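Local coordinates for LPS-assembly lipoprotein (Caulobacter crescentus, PDB 4KWY) that probably takes part in delivering and assembling lipopolysaccharide at the outer membrane, as an LptE-family lipoprotein, at residues L10-T15 and A42-Y47; R71-W76 and K89-V94. One frame throughout, in Å; residues are numbered along the deposited sequence.

How the contacts relate
Strand order in a single sheet ties the two contacts together. Contact 1 is the parallel pairing that closes a beta-alpha-beta unit, contact 2 an antiparallel hairpin later in the chain, and strand 44-50 lies next to strand 67-80, so the sheet runs on from one contact to the other. Their centres are about 17 Å apart, yet they touch through W76: L46 CD1 packs on W76 CE3 at 3.6 Å, and Y47 O lies 3.4 Å from W76 CB. Helix 104-135 is common to both, receiving L10 and I13 from contact 1 and M72, W76 and T92 from contact 2. The two contacts thus belong to one sheet backed by helix 104-135 in this probable LPS-assembly protein.

Contact 1 (L10-T15 and A42-Y47); sequences LSSIET and AAYKLY
E14 and K45 reach each other with E14 swinging CG anti to its backbone N (chi1 -165°) and continuing extended, while K45 bends at chi2 (-85°), which sets the course of CD, and again at chi4, which places NZ. The two chains lie side by side and point the same way. K45 NZ closes a salt bridge with E14 OE2 at 3.0 Å, on the syn side of that oxygen but 35° out of the carboxylate plane. A42 CB packs 3.8 Å from E14 CB and lies as near to the carboxylate oxygen OE1.

Beneath these side chains two parallel strands pair, the first and last members of a beta-alpha-beta unit whose crossover runs through helix 21-34. E14 uses both its N-H and its carbonyl toward the same strand, the N-H going to Y44 O (2.9 Å) and the carbonyl receiving L46 N (2.8 Å). Just before the strand S12 O accepts A43 N at 2.9 Å and, more weakly, Y44 N; the S12 hydroxyl turns back to G9 O.

Across the other face I13, T15, Y44 and L46 pack together. I13 splits its branches between two partners, CG1 approaching Y44 CD2 and CG2 resting on L46 CB at 3.6 Å. The neighbouring strand contributes L78 to I13 and Y44, helix 21-34 meets T15, and the Y44 ring meets W133 steeply while its hydroxyl bonds to K137.

This small example shows how a strand pair can differ between its faces. The mainly apolar one packs on helices and on strand 67-80, and on it T15 OG1 is buried without a polar partner in the model; the ion pair occupies the partly exposed face, where solvent would probably weaken its attraction, leaving the backbone bonds to fix the register.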
loop_
_atom_site.group_PDB
_atom_site.type_symbol
_atom_site.label_atom_id
_atom_site.label_comp_id
_atom_site.label_asym_id
_atom_site.label_seq_id
_atom_site.Cartn_x
_atom_site.Cartn_y
_atom_site.Cartn_z
ATOM N N LEU A 10 -0.957 -15.752 -1.588
ATOM C CA LEU A 10 -1.038 -14.295 -1.655
ATOM C C LEU A 10 -2.470 -13.845 -1.922
ATOM O O LEU A 10 -2.939 -12.901 -1.283
ATOM C CB LEU A 10 -0.090 -13.707 -2.719
ATOM C CG LEU A 10 1.397 -13.665 -2.386
ATOM C CD1 LEU A 10 2.211 -13.499 -3.641
ATOM C CD2 LEU A 10 1.725 -12.579 -1.373
ATOM N N SER A 11 -3.186 -14.550 -2.818
ATOM C CA SER A 11 -4.562 -14.193 -3.134
ATOM C C SER A 11 -5.513 -14.606 -2.003
ATOM O O SER A 11 -6.669 -14.183 -2.031
ATOM C CB SER A 11 -4.994 -14.766 -4.483
ATOM O OG SER A 11 -4.833 -16.172 -4.570
ATOM N N SER A 12 -5.020 -15.370 -0.976
ATOM C CA SER A 12 -5.829 -15.737 0.205
ATOM C C SER A 12 -5.785 -14.609 1.266
ATOM O O SER A 12 -6.514 -14.672 2.255
ATOM C CB SER A 12 -5.373 -17.066 0.807
ATOM O OG SER A 12 -4.153 -16.945 1.520
ATOM N N ILE A 13 -4.947 -13.570 1.043
ATOM C CA ILE A 13 -4.789 -12.428 1.954
ATOM C C ILE A 13 -5.838 -11.337 1.643
ATOM O O ILE A 13 -5.854 -10.745 0.556
ATOM C CB ILE A 13 -3.350 -11.846 1.946
ATOM C CG1 ILE A 13 -2.292 -12.893 2.350
ATOM C CG2 ILE A 13 -3.260 -10.628 2.838
ATOM C CD1 ILE A 13 -0.805 -12.470 2.074
ATOM N N GLU A 14 -6.676 -11.047 2.634
ATOM C CA GLU A 14 -7.674 -9.997 2.532
ATOM C C GLU A 14 -7.149 -8.752 3.218
ATOM O O GLU A 14 -6.847 -8.770 4.414
ATOM C CB GLU A 14 -8.976 -10.452 3.155
ATOM C CG GLU A 14 -10.161 -9.594 2.785
ATOM C CD GLU A 14 -11.424 -10.156 3.393
ATOM O OE1 GLU A 14 -11.980 -11.129 2.831
ATOM O OE2 GLU A 14 -11.815 -9.664 4.475
ATOM N N THR A 15 -7.039 -7.678 2.454
ATOM C CA THR A 15 -6.485 -6.402 2.899
ATOM C C THR A 15 -7.591 -5.551 3.492
ATOM O O THR A 15 -8.657 -5.392 2.897
ATOM C CB THR A 15 -5.725 -5.747 1.752
ATOM O OG1 THR A 15 -4.911 -6.758 1.164
ATOM C CG2 THR A 15 -4.824 -4.605 2.210
ATOM N N ALA A 42 -10.733 -16.044 2.842
ATOM C CA ALA A 42 -9.524 -15.407 3.351
ATOM C C ALA A 42 -8.854 -16.282 4.399
ATOM O O ALA A 42 -9.526 -16.800 5.276
ATOM C CB ALA A 42 -9.862 -14.042 3.940
ATOM N N ALA A 43 -7.537 -16.465 4.281
ATOM C CA ALA A 43 -6.709 -17.202 5.231
ATOM C C ALA A 43 -6.005 -16.216 6.151
ATOM O O ALA A 43 -5.701 -16.542 7.293
ATOM C CB ALA A 43 -5.693 -18.041 4.485
ATOM N N TYR A 44 -5.747 -15.008 5.643
ATOM C CA TYR A 44 -5.086 -13.946 6.384
ATOM C C TYR A 44 -5.808 -12.639 6.248
ATOM O O TYR A 44 -6.393 -12.352 5.195
ATOM C CB TYR A 44 -3.633 -13.729 5.898
ATOM C CG TYR A 44 -2.748 -14.943 6.004
ATOM C CD1 TYR A 44 -2.198 -15.327 7.226
ATOM C CD2 TYR A 44 -2.460 -15.717 4.883
ATOM C CE1 TYR A 44 -1.395 -16.462 7.334
ATOM C CE2 TYR A 44 -1.654 -16.850 4.976
ATOM C CZ TYR A 44 -1.124 -17.218 6.204
ATOM O OH TYR A 44 -0.356 -18.353 6.303
ATOM N N LYS A 45 -5.701 -11.802 7.301
ATOM C CA LYS A 45 -6.224 -10.438 7.304
ATOM C C LYS A 45 -5.043 -9.500 7.379
ATOM O O LYS A 45 -4.251 -9.577 8.314
ATOM C CB LYS A 45 -7.231 -10.194 8.434
ATOM C CG LYS A 45 -8.525 -10.991 8.290
ATOM C CD LYS A 45 -9.559 -10.295 7.405
ATOM C CE LYS A 45 -10.831 -11.103 7.298
ATOM N NZ LYS A 45 -12.045 -10.252 7.427
ATOM N N LEU A 46 -4.854 -8.688 6.346
ATOM C CA LEU A 46 -3.765 -7.731 6.342
ATOM C C LEU A 46 -4.319 -6.365 6.721
ATOM O O LEU A 46 -5.060 -5.768 5.940
ATOM C CB LEU A 46 -3.022 -7.699 4.981
ATOM C CG LEU A 46 -1.904 -6.658 4.851
ATOM C CD1 LEU A 46 -0.791 -6.919 5.829
ATOM C CD2 LEU A 46 -1.364 -6.614 3.439
ATOM N N TYR A 47 -3.927 -5.866 7.910
ATOM C CA TYR A 47 -4.351 -4.563 8.437
ATOM C C TYR A 47 -3.364 -3.488 8.101
ATOM O O TYR A 47 -2.211 -3.576 8.517
ATOM C CB TYR A 47 -4.518 -4.629 9.946
ATOM C CG TYR A 47 -5.875 -5.109 10.324
ATOM C CD1 TYR A 47 -6.129 -6.465 10.499
ATOM C CD2 TYR A 47 -6.911 -4.210 10.559
ATOM C CE1 TYR A 47 -7.372 -6.912 10.939
ATOM C CE2 TYR A 47 -8.166 -4.647 10.959
ATOM C CZ TYR A 47 -8.396 -6.001 11.141
ATOM O OH TYR A 47 -9.651 -6.419 11.511
#

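Contact 2 (R71-W76 and K89-V94); sequences RMSVDW and KGRTDV
R71-W76 and K89-V94 are facing lengths of the two arms of a long beta hairpin, strands 67-80 and 86-99. Backbone bonds join the hydrogen-bonded pairs M72-V94, V74-T92 and W76-G90 in both directions; between them, the non-hydrogen-bonded pairs S73-D93 and D75-R91 put polar side chains on one face.

On that face D93 is the hub of a salt-bridge network. Its OD1 is gripped from opposite sides of the carboxylate plane, by R71 NE at 2.7 Å and by the S73 hydroxyl, whose OG donates at 2.8 Å. R91 is poorly ordered, but as modelled its NE and NH2 both reach D93 OD2, each at 2.8 Å, the guanidinium coming side-on. R91 NH1 also reaches D75 OD2 in a weak bond of 3.1 Å, the two flat groups standing 77° apart. The shared carboxylate probably offsets the repulsion between R71 NH2 and R91 NH2, 4.0 Å apart.

On the opposite face W76 reaches across to the facing strand. Its CG stands between the backbone N and the carbonyl carbon (chi1 51°), and the indole lies across that strand. G90, with no side chain in the way, sets CA over the six-membered ring in a CH-pi contact, 3.8 Å from its centroid. At the ring edge NE1 donates to T92 OG1 at 2.9 Å, with the acceptor only 10° out of the indole plane, a bond that would fix the ring's rotation.

The face of M72, V74, W76 and T92 looks onto helix 104-135, where W76 and T92 meet I126 and M72, a selenomethionine, meets A122; M72 and V74 also touch L26 of helix 21-34. Strand 44-50 flanks the 71-76 arm, pairing its S49 with D75, and R54 of helix 52-56 bonds to the S73 hydroxyl.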
loop_
_atom_site.group_PDB
_atom_site.type_symbol
_atom_site.label_atom_id
_atom_site.label_comp_id
_atom_site.label_asym_id
_atom_site.label_seq_id
_atom_site.Cartn_x
_atom_site.Cartn_y
_atom_site.Cartn_z
ATOM N N ARG A 71 5.010 11.604 1.125
ATOM C CA ARG A 71 5.486 10.457 1.875
ATOM C C ARG A 71 4.356 9.559 2.335
ATOM O O ARG A 71 3.364 10.017 2.894
ATOM C CB ARG A 71 6.310 10.916 3.072
ATOM C CG ARG A 71 7.099 9.790 3.693
ATOM C CD ARG A 71 8.181 10.333 4.567
ATOM N NE ARG A 71 8.613 9.333 5.539
ATOM C CZ ARG A 71 8.770 9.567 6.835
ATOM N NH1 ARG A 71 8.518 10.771 7.334
ATOM N NH2 ARG A 71 9.180 8.599 7.644
HETATM N N MSE A 72 4.503 8.271 2.048
HETATM C CA MSE A 72 3.539 7.290 2.498
HETATM C C MSE A 72 4.230 6.404 3.529
HETATM O O MSE A 72 5.146 5.646 3.194
HETATM C CB MSE A 72 2.932 6.470 1.359
HETATM C CG MSE A 72 1.895 5.474 1.899
HETATM SE SE MSE A 72 1.057 4.469 0.545
HETATM C CE MSE A 72 -0.690 4.982 0.944
ATOM N N SER A 73 3.755 6.502 4.782
ATOM C CA SER A 73 4.236 5.726 5.920
ATOM C C SER A 73 3.156 4.758 6.323
ATOM O O SER A 73 2.014 5.170 6.563
ATOM C CB SER A 73 4.591 6.651 7.070
ATOM O OG SER A 73 5.570 7.574 6.639
ATOM N N VAL A 74 3.487 3.458 6.338
ATOM C CA VAL A 74 2.502 2.417 6.644
ATOM C C VAL A 74 3.046 1.424 7.638
ATOM O O VAL A 74 4.057 0.775 7.388
ATOM C CB VAL A 74 2.035 1.629 5.371
ATOM C CG1 VAL A 74 0.692 0.937 5.609
ATOM C CG2 VAL A 74 2.016 2.494 4.108
ATOM N N ASP A 75 2.317 1.233 8.713
ATOM C CA ASP A 75 2.554 0.155 9.668
ATOM C C ASP A 75 1.531 -0.874 9.339
ATOM O O ASP A 75 0.376 -0.504 9.149
ATOM C CB ASP A 75 2.442 0.625 11.130
ATOM C CG ASP A 75 3.680 1.344 11.610
ATOM O OD1 ASP A 75 4.732 0.686 11.755
ATOM O OD2 ASP A 75 3.596 2.555 11.851
ATOM N N TRP A 76 1.926 -2.142 9.197
ATOM C CA TRP A 76 0.953 -3.169 8.860
ATOM C C TRP A 76 1.174 -4.476 9.644
ATOM O O TRP A 76 2.304 -4.821 9.985
ATOM C CB TRP A 76 0.933 -3.412 7.343
ATOM C CG TRP A 76 2.271 -3.660 6.731
ATOM C CD1 TRP A 76 3.123 -2.734 6.195
ATOM C CD2 TRP A 76 2.900 -4.932 6.563
ATOM N NE1 TRP A 76 4.247 -3.353 5.700
ATOM C CE2 TRP A 76 4.139 -4.705 5.912
ATOM C CE3 TRP A 76 2.538 -6.250 6.911
ATOM C CZ2 TRP A 76 5.020 -5.744 5.599
ATOM C CZ3 TRP A 76 3.389 -7.287 6.558
ATOM C CH2 TRP A 76 4.623 -7.030 5.924
ATOM N N LYS A 89 4.357 -8.964 10.633
ATOM C CA LYS A 89 4.130 -7.516 10.601
ATOM C C LYS A 89 5.263 -6.790 9.805
ATOM O O LYS A 89 6.221 -7.426 9.322
ATOM C CB LYS A 89 3.932 -6.949 12.028
ATOM C CG LYS A 89 5.160 -6.682 12.879
ATOM C CD LYS A 89 4.687 -6.034 14.173
ATOM C CE LYS A 89 5.785 -5.505 15.061
ATOM N NZ LYS A 89 5.248 -4.953 16.344
ATOM N N GLY A 90 5.100 -5.483 9.627
ATOM C CA GLY A 90 6.070 -4.668 8.921
ATOM C C GLY A 90 5.784 -3.186 8.996
ATOM O O GLY A 90 4.752 -2.744 9.529
ATOM N N ARG A 91 6.751 -2.415 8.478
ATOM C CA ARG A 91 6.733 -0.966 8.332
ATOM C C ARG A 91 7.239 -0.672 6.930
ATOM O O ARG A 91 8.207 -1.283 6.492
ATOM C CB ARG A 91 7.556 -0.278 9.438
ATOM C CG ARG A 91 7.794 1.236 9.261
ATOM C CD ARG A 91 6.544 2.115 9.264
ATOM N NE ARG A 91 6.891 3.514 8.994
ATOM C CZ ARG A 91 6.665 4.530 9.825
ATOM N NH1 ARG A 91 6.042 4.328 10.978
ATOM N NH2 ARG A 91 7.040 5.758 9.499
ATOM N N THR A 92 6.522 0.160 6.186
ATOM C CA THR A 92 6.877 0.518 4.800
ATOM C C THR A 92 6.837 2.044 4.707
ATOM O O THR A 92 5.876 2.671 5.131
ATOM C CB THR A 92 5.904 -0.209 3.809
ATOM O OG1 THR A 92 5.906 -1.602 4.101
ATOM C CG2 THR A 92 6.250 -0.007 2.341
ATOM N N ASP A 93 7.884 2.626 4.183
ATOM C CA ASP A 93 7.994 4.067 3.989
ATOM C C ASP A 93 8.375 4.323 2.558
ATOM O O ASP A 93 9.445 3.910 2.130
ATOM C CB ASP A 93 9.037 4.673 4.936
ATOM C CG ASP A 93 8.447 5.535 6.028
ATOM O OD1 ASP A 93 8.082 6.692 5.735
ATOM O OD2 ASP A 93 8.429 5.081 7.193
ATOM N N VAL A 94 7.488 4.975 1.804
ATOM C CA VAL A 94 7.712 5.279 0.393
ATOM C C VAL A 94 7.636 6.805 0.170
ATOM O O VAL A 94 6.748 7.464 0.725
ATOM C CB VAL A 94 6.681 4.516 -0.486
ATOM C CG1 VAL A 94 6.757 4.971 -1.944
ATOM C CG2 VAL A 94 6.903 3.010 -0.399
HETATM O O HOH W 1 5.048 -2.259 12.965
#